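Hydroquinone dioxygenase small subunit (Pseudomonas sp., PDB 4ZXA) forms, together with the large subunit, the two-subunit Fe2+-dependent hydroquinone 1,2-dioxygenase PnpCD of the hydroquinone pathway, and contributes a cupin-type beta fold to it. Local coordinates at residues R91-L97 / G135-E141; V85-E89 / L124-H128. Numbering follows the deposited sequence.

Contact 1: residues R91-L97 / G135-E141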
loop_
_atom_site.group_PDB
_atom_site.type_symbol
_atom_site.label_atom_id
_atom_site.label_comp_id
_atom_site.label_asym_id
_atom_site.label_seq_id
_atom_site.Cartn_x
_atom_site.Cartn_y
_atom_site.Cartn_z
ATOM N N ARG A 91 -31.991 14.196 31.827
ATOM C CA ARG A 91 -32.641 13.296 32.760
ATOM C C ARG A 91 -33.809 12.659 32.010
ATOM O O ARG A 91 -34.559 13.348 31.318
ATOM C CB ARG A 91 -33.137 14.093 33.969
ATOM C CG ARG A 91 -34.067 13.344 34.912
ATOM C CD ARG A 91 -34.416 14.202 36.129
ATOM N NE ARG A 91 -35.194 13.446 37.099
ATOM C CZ ARG A 91 -36.519 13.336 37.047
ATOM N NH1 ARG A 91 -37.182 13.950 36.075
ATOM N NH2 ARG A 91 -37.181 12.624 37.958
ATOM N N VAL A 92 -33.956 11.346 32.126
ATOM C CA VAL A 92 -35.034 10.649 31.430
ATOM C C VAL A 92 -35.941 9.961 32.452
ATOM O O VAL A 92 -35.486 9.078 33.187
ATOM C CB VAL A 92 -34.477 9.611 30.392
ATOM C CG1 VAL A 92 -35.604 9.004 29.557
ATOM C CG2 VAL A 92 -33.432 10.256 29.477
ATOM N N GLU A 93 -37.211 10.377 32.501
ATOM C CA GLU A 93 -38.195 9.798 33.422
ATOM C C GLU A 93 -38.963 8.667 32.754
ATOM O O GLU A 93 -39.385 8.802 31.606
ATOM C CB GLU A 93 -39.222 10.841 33.844
ATOM C CG GLU A 93 -38.743 11.894 34.810
ATOM C CD GLU A 93 -39.672 13.108 34.840
ATOM O OE1 GLU A 93 -40.888 12.939 35.096
ATOM O OE2 GLU A 93 -39.183 14.230 34.588
ATOM N N PHE A 94 -39.198 7.580 33.488
ATOM C CA PHE A 94 -39.866 6.407 32.924
ATOM C C PHE A 94 -41.133 6.004 33.671
ATOM O O PHE A 94 -41.103 5.761 34.877
ATOM C CB PHE A 94 -38.910 5.203 32.908
ATOM C CG PHE A 94 -37.748 5.351 31.967
ATOM C CD1 PHE A 94 -37.855 4.949 30.642
ATOM C CD2 PHE A 94 -36.550 5.882 32.408
ATOM C CE1 PHE A 94 -36.777 5.079 29.768
ATOM C CE2 PHE A 94 -35.469 6.023 31.545
ATOM C CZ PHE A 94 -35.580 5.621 30.224
ATOM N N LEU A 95 -42.238 5.906 32.937
ATOM C CA LEU A 95 -43.479 5.332 33.451
ATOM C C LEU A 95 -43.807 4.009 32.765
ATOM O O LEU A 95 -43.792 3.933 31.531
ATOM C CB LEU A 95 -44.633 6.280 33.169
ATOM C CG LEU A 95 -44.815 7.447 34.116
ATOM C CD1 LEU A 95 -45.919 8.328 33.571
ATOM C CD2 LEU A 95 -45.152 6.893 35.484
ATOM N N LYS A 96 -44.121 2.979 33.550
ATOM C CA LYS A 96 -44.651 1.739 32.988
ATOM C C LYS A 96 -46.155 1.841 32.788
ATOM O O LYS A 96 -46.922 1.667 33.733
ATOM C CB LYS A 96 -44.346 0.530 33.873
ATOM C CG LYS A 96 -44.768 -0.795 33.224
ATOM C CD LYS A 96 -44.554 -1.975 34.154
ATOM C CE LYS A 96 -43.748 -3.073 33.476
ATOM N NZ LYS A 96 -43.503 -4.220 34.396
ATOM N N LEU A 97 -46.567 2.115 31.555
ATOM C CA LEU A 97 -47.981 2.297 31.235
ATOM C C LEU A 97 -48.860 1.102 31.627
ATOM O O LEU A 97 -48.465 -0.050 31.442
ATOM C CB LEU A 97 -48.151 2.599 29.751
ATOM C CG LEU A 97 -47.581 3.924 29.262
ATOM C CD1 LEU A 97 -47.716 4.020 27.762
ATOM C CD2 LEU A 97 -48.331 5.063 29.921
ATOM N N GLY A 135 -43.554 0.060 25.450
ATOM C CA GLY A 135 -44.670 -0.008 26.372
ATOM C C GLY A 135 -44.429 0.803 27.634
ATOM O O GLY A 135 -45.024 0.554 28.701
ATOM N N SER A 136 -43.535 1.775 27.519
ATOM C CA SER A 136 -43.284 2.673 28.621
ATOM C C SER A 136 -43.525 4.063 28.085
ATOM O O SER A 136 -43.563 4.265 26.871
ATOM C CB SER A 136 -41.854 2.534 29.114
ATOM O OG SER A 136 -40.977 3.205 28.233
ATOM N N ALA A 137 -43.741 5.015 28.982
ATOM C CA ALA A 137 -43.731 6.412 28.582
ATOM C C ALA A 137 -42.434 6.989 29.121
ATOM O O ALA A 137 -41.958 6.574 30.184
ATOM C CB ALA A 137 -44.929 7.147 29.142
ATOM N N TYR A 138 -41.842 7.918 28.385
ATOM C CA TYR A 138 -40.573 8.478 28.820
ATOM C C TYR A 138 -40.533 9.969 28.553
ATOM O O TYR A 138 -41.121 10.447 27.584
ATOM C CB TYR A 138 -39.396 7.743 28.156
ATOM C CG TYR A 138 -39.411 7.786 26.651
ATOM C CD1 TYR A 138 -40.080 6.819 25.920
ATOM C CD2 TYR A 138 -38.755 8.799 25.959
ATOM C CE1 TYR A 138 -40.096 6.853 24.530
ATOM C CE2 TYR A 138 -38.759 8.845 24.566
ATOM C CZ TYR A 138 -39.431 7.870 23.850
ATOM O OH TYR A 138 -39.456 7.906 22.460
ATOM N N ARG A 139 -39.855 10.705 29.427
ATOM C CA ARG A 139 -39.815 12.165 29.352
ATOM C C ARG A 139 -38.391 12.673 29.567
ATOM O O ARG A 139 -37.660 12.148 30.409
ATOM C CB ARG A 139 -40.767 12.767 30.396
ATOM C CG ARG A 139 -41.015 14.270 30.262
ATOM C CD ARG A 139 -42.240 14.718 31.054
ATOM N NE ARG A 139 -42.062 14.556 32.498
ATOM C CZ ARG A 139 -42.873 15.086 33.418
ATOM N NH1 ARG A 139 -43.923 15.814 33.047
ATOM N NH2 ARG A 139 -42.635 14.891 34.711
ATOM N N PHE A 140 -38.006 13.679 28.787
ATOM C CA PHE A 140 -36.665 14.256 28.829
ATOM C C PHE A 140 -36.612 15.561 29.644
ATOM O O PHE A 140 -37.434 16.464 29.443
ATOM C CB PHE A 140 -36.191 14.553 27.405
ATOM C CG PHE A 140 -35.995 13.326 26.540
ATOM C CD1 PHE A 140 -35.252 12.245 26.986
ATOM C CD2 PHE A 140 -36.542 13.267 25.266
ATOM C CE1 PHE A 140 -35.066 11.133 26.180
ATOM C CE2 PHE A 140 -36.364 12.155 24.459
ATOM C CZ PHE A 140 -35.627 11.092 24.914
ATOM N N GLU A 141 -35.628 15.655 30.541
ATOM C CA GLU A 141 -35.374 16.853 31.351
ATOM C C GLU A 141 -33.988 17.420 31.070
ATOM O O GLU A 141 -32.993 16.729 31.260
ATOM C CB GLU A 141 -35.397 16.500 32.836
ATOM C CG GLU A 141 -36.726 16.042 33.370
ATOM C CD GLU A 141 -37.745 17.158 33.397
ATOM O OE1 GLU A 141 -37.380 18.317 33.064
ATOM O OE2 GLU A 141 -38.910 16.861 33.743
#

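Contact 2: residues V85-E89 / L124-H128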
loop_
_atom_site.group_PDB
_atom_site.type_symbol
_atom_site.label_atom_id
_atom_site.label_comp_id
_atom_site.label_asym_id
_atom_site.label_seq_id
_atom_site.Cartn_x
_atom_site.Cartn_y
_atom_site.Cartn_z
ATOM N N VAL A 85 -27.042 10.524 24.307
ATOM C CA VAL A 85 -26.792 11.926 24.604
ATOM C C VAL A 85 -25.466 12.349 23.996
ATOM O O VAL A 85 -24.410 11.869 24.400
ATOM C CB VAL A 85 -26.771 12.177 26.107
ATOM C CG1 VAL A 85 -26.250 13.591 26.400
ATOM C CG2 VAL A 85 -28.159 11.967 26.672
ATOM N N MET A 86 -25.523 13.245 23.019
ATOM C CA MET A 86 -24.326 13.667 22.292
ATOM C C MET A 86 -23.698 14.955 22.845
ATOM O O MET A 86 -22.559 15.277 22.538
ATOM C CB MET A 86 -24.641 13.802 20.798
ATOM C CG MET A 86 -24.696 12.471 20.065
ATOM S SD MET A 86 -23.063 11.700 19.860
ATOM C CE MET A 86 -22.948 10.779 21.384
ATOM N N ASP A 87 -24.453 15.678 23.662
ATOM C CA ASP A 87 -23.972 16.874 24.335
ATOM C C ASP A 87 -24.936 17.262 25.463
ATOM O O ASP A 87 -26.141 17.029 25.372
ATOM C CB ASP A 87 -23.836 18.027 23.350
ATOM C CG ASP A 87 -23.326 19.302 24.005
ATOM O OD1 ASP A 87 -22.531 19.214 24.969
ATOM O OD2 ASP A 87 -23.715 20.393 23.548
ATOM N N GLY A 88 -24.403 17.844 26.529
ATOM C CA GLY A 88 -25.242 18.305 27.613
ATOM C C GLY A 88 -25.568 17.172 28.556
ATOM O O GLY A 88 -24.832 16.184 28.642
ATOM N N GLU A 89 -26.681 17.305 29.261
ATOM C CA GLU A 89 -27.049 16.318 30.255
ATOM C C GLU A 89 -28.563 16.188 30.343
ATOM O O GLU A 89 -29.275 17.144 30.647
ATOM C CB GLU A 89 -26.440 16.713 31.598
ATOM C CG GLU A 89 -26.696 15.748 32.728
ATOM C CD GLU A 89 -25.818 16.053 33.938
ATOM O OE1 GLU A 89 -26.132 15.540 35.041
ATOM O OE2 GLU A 89 -24.817 16.803 33.776
ATOM N N LEU A 124 -28.357 10.986 31.942
ATOM C CA LEU A 124 -27.442 10.787 30.823
ATOM C C LEU A 124 -26.553 12.000 30.585
ATOM O O LEU A 124 -27.038 13.121 30.378
ATOM C CB LEU A 124 -28.223 10.482 29.534
ATOM C CG LEU A 124 -29.124 9.245 29.542
ATOM C CD1 LEU A 124 -29.948 9.154 28.247
ATOM C CD2 LEU A 124 -28.310 7.966 29.762
ATOM N N LYS A 125 -25.246 11.773 30.599
ATOM C CA LYS A 125 -24.317 12.793 30.147
ATOM C C LYS A 125 -23.810 12.378 28.772
ATOM O O LYS A 125 -24.114 11.283 28.309
ATOM C CB LYS A 125 -23.163 12.947 31.135
ATOM C CG LYS A 125 -23.587 13.434 32.514
ATOM C CD LYS A 125 -22.454 13.292 33.533
ATOM C CE LYS A 125 -22.750 14.098 34.798
ATOM N NZ LYS A 125 -22.174 13.465 36.017
ATOM N N ARG A 126 -23.049 13.257 28.129
ATOM C CA ARG A 126 -22.468 12.978 26.819
ATOM C C ARG A 126 -21.818 11.598 26.678
ATOM O O ARG A 126 -20.992 11.178 27.495
ATOM C CB ARG A 126 -21.423 14.032 26.469
ATOM C CG ARG A 126 -20.771 13.772 25.114
ATOM C CD ARG A 126 -19.779 14.848 24.787
ATOM N NE ARG A 126 -18.560 14.710 25.576
ATOM C CZ ARG A 126 -17.649 15.667 25.708
ATOM N NH1 ARG A 126 -17.828 16.849 25.116
ATOM N NH2 ARG A 126 -16.567 15.440 26.442
ATOM N N GLY A 127 -22.184 10.904 25.614
ATOM C CA GLY A 127 -21.608 9.608 25.337
ATOM C C GLY A 127 -22.403 8.496 25.978
ATOM O O GLY A 127 -22.054 7.322 25.841
ATOM N N HIS A 128 -23.474 8.857 26.674
ATOM C CA HIS A 128 -24.282 7.866 27.364
ATOM C C HIS A 128 -25.507 7.440 26.559
ATOM O O HIS A 128 -26.139 8.247 25.864
ATOM C CB HIS A 128 -24.708 8.374 28.743
ATOM C CG HIS A 128 -23.558 8.615 29.672
ATOM N ND1 HIS A 128 -23.701 9.283 30.862
ATOM C CD2 HIS A 128 -22.252 8.280 29.570
ATOM C CE1 HIS A 128 -22.521 9.343 31.474
ATOM N NE2 HIS A 128 -21.632 8.738 30.701
HETATM O O HOH W 1 -22.203 16.153 29.259
#

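Contact 1: residues R91-L97 / G135-E141
Strands 91-97 and 136-141 pair antiparallel, with the short segments at 159°. Three hydrogen-bonded pairs carry the register, Arg91-Glu141, Glu93-Arg139 and Leu95-Ala137, with Arg91 N to Glu141 O at 2.8 Å. On the face bearing these three pairs, Glu93 (m, t) reaches across the strands, and its OE1 forms a salt bridge with Arg139 NH2 at 2.6 Å; Arg139 is extended through chi2 before turning to p at chi3. Arg91, t at chi1 to chi3, joins this salt-bridge network through NH1, less surely placed and only weakly bonded to Glu93 OE2, and its guanidinium also makes a cation-pi contact with Tyr121. Both strands lie in the five-stranded antiparallel sheet of the small subunit's cupin beta fold, flanked by strands 71-76 and 116-125. On the other face the packing of Val92, Phe94, Tyr138 and Phe140 is mainly apolar. Val92 (t) sets CG2 3.7 Å from CD1 at the ring edge of Phe140 (m), while Phe94 (m) brings CD1 to 4.0 Å from Tyr138 CB. The p rotamer of Tyr138 leads its ring away from strand 91-97, and its hydroxyl bonds to Glu81 and Gln150. Beyond the salt bridges, Leu95 CB rests 4.1 Å from Ala137 CB, a methyl that Leu97 CD2 also meets at 4.1 Å.

Contact 2: residues V85-E89 / L124-H128
A type II beta turn, Lys125 to His128, and a classic beta bulge meet here, near the ends of strands 81-87 and 116-125 of the small subunit's cupin fold. In the bulge, Met86 and Asp87 both face Val147 of the neighbouring strand 145-153. The turn is closed by His128 N donating to Lys125 O at 3.0 Å, and Gly127 takes its third position with positive phi (90°/0°), where a side chain would be jammed against the preceding carbonyl. Val85 holds the turn by its backbone: its N donates to His128 O at 2.9 Å and its O accepts from Gly127 N at 2.7 Å. Its side chain meets Leu124, Val85 CG2 lying 3.2 Å from Leu124 CB, a tight apolar contact. Past the bulge, Gly88 adopts 83°/-155°, directing its carbonyl at the turn. A weak bond of 3.5 Å joins Arg126 N to Gly88 O, supplemented by water 1, which donates to Gly88 O at 2.7 Å and accepts from Arg126 N at 3.2 Å. Glu89 CA then approaches Leu124 O at 3.2 Å in a CA-H...O contact. Outside the pair, Met86 packs on helix 40-45 and on Phe220 of the large subunit, and Asp87 OD2 bonds to Leu17 N. At His128 the sheet runs on into an antiparallel strand of the large subunit. A type II turn with glycine at its third position thus links successive strands, 116-125 and 128-132, across the two-sheet beta fold of this cupin-family protein.

In the fold
Contact 1 pairs strand 89-97 with 136-142; contact 2 lies where strand 81-87 passes into 89-97 and meets the end of 116-125 and the turn after it. Strand 116-125 borders strand 89-97 on the side away from 136-142. The centres of the two contacts lie about 17 Å apart, yet they touch where Val92 CG2 of contact 1 packs 3.9 Å from Leu124 CD1 of contact 2, so the mainly apolar face of contact 1 continues toward the turn. Along the chain the segments alternate, making the contacts cross. Both reach the large subunit, contact 1 through packing of Phe94 and Lys96, contact 2 through a shared sheet.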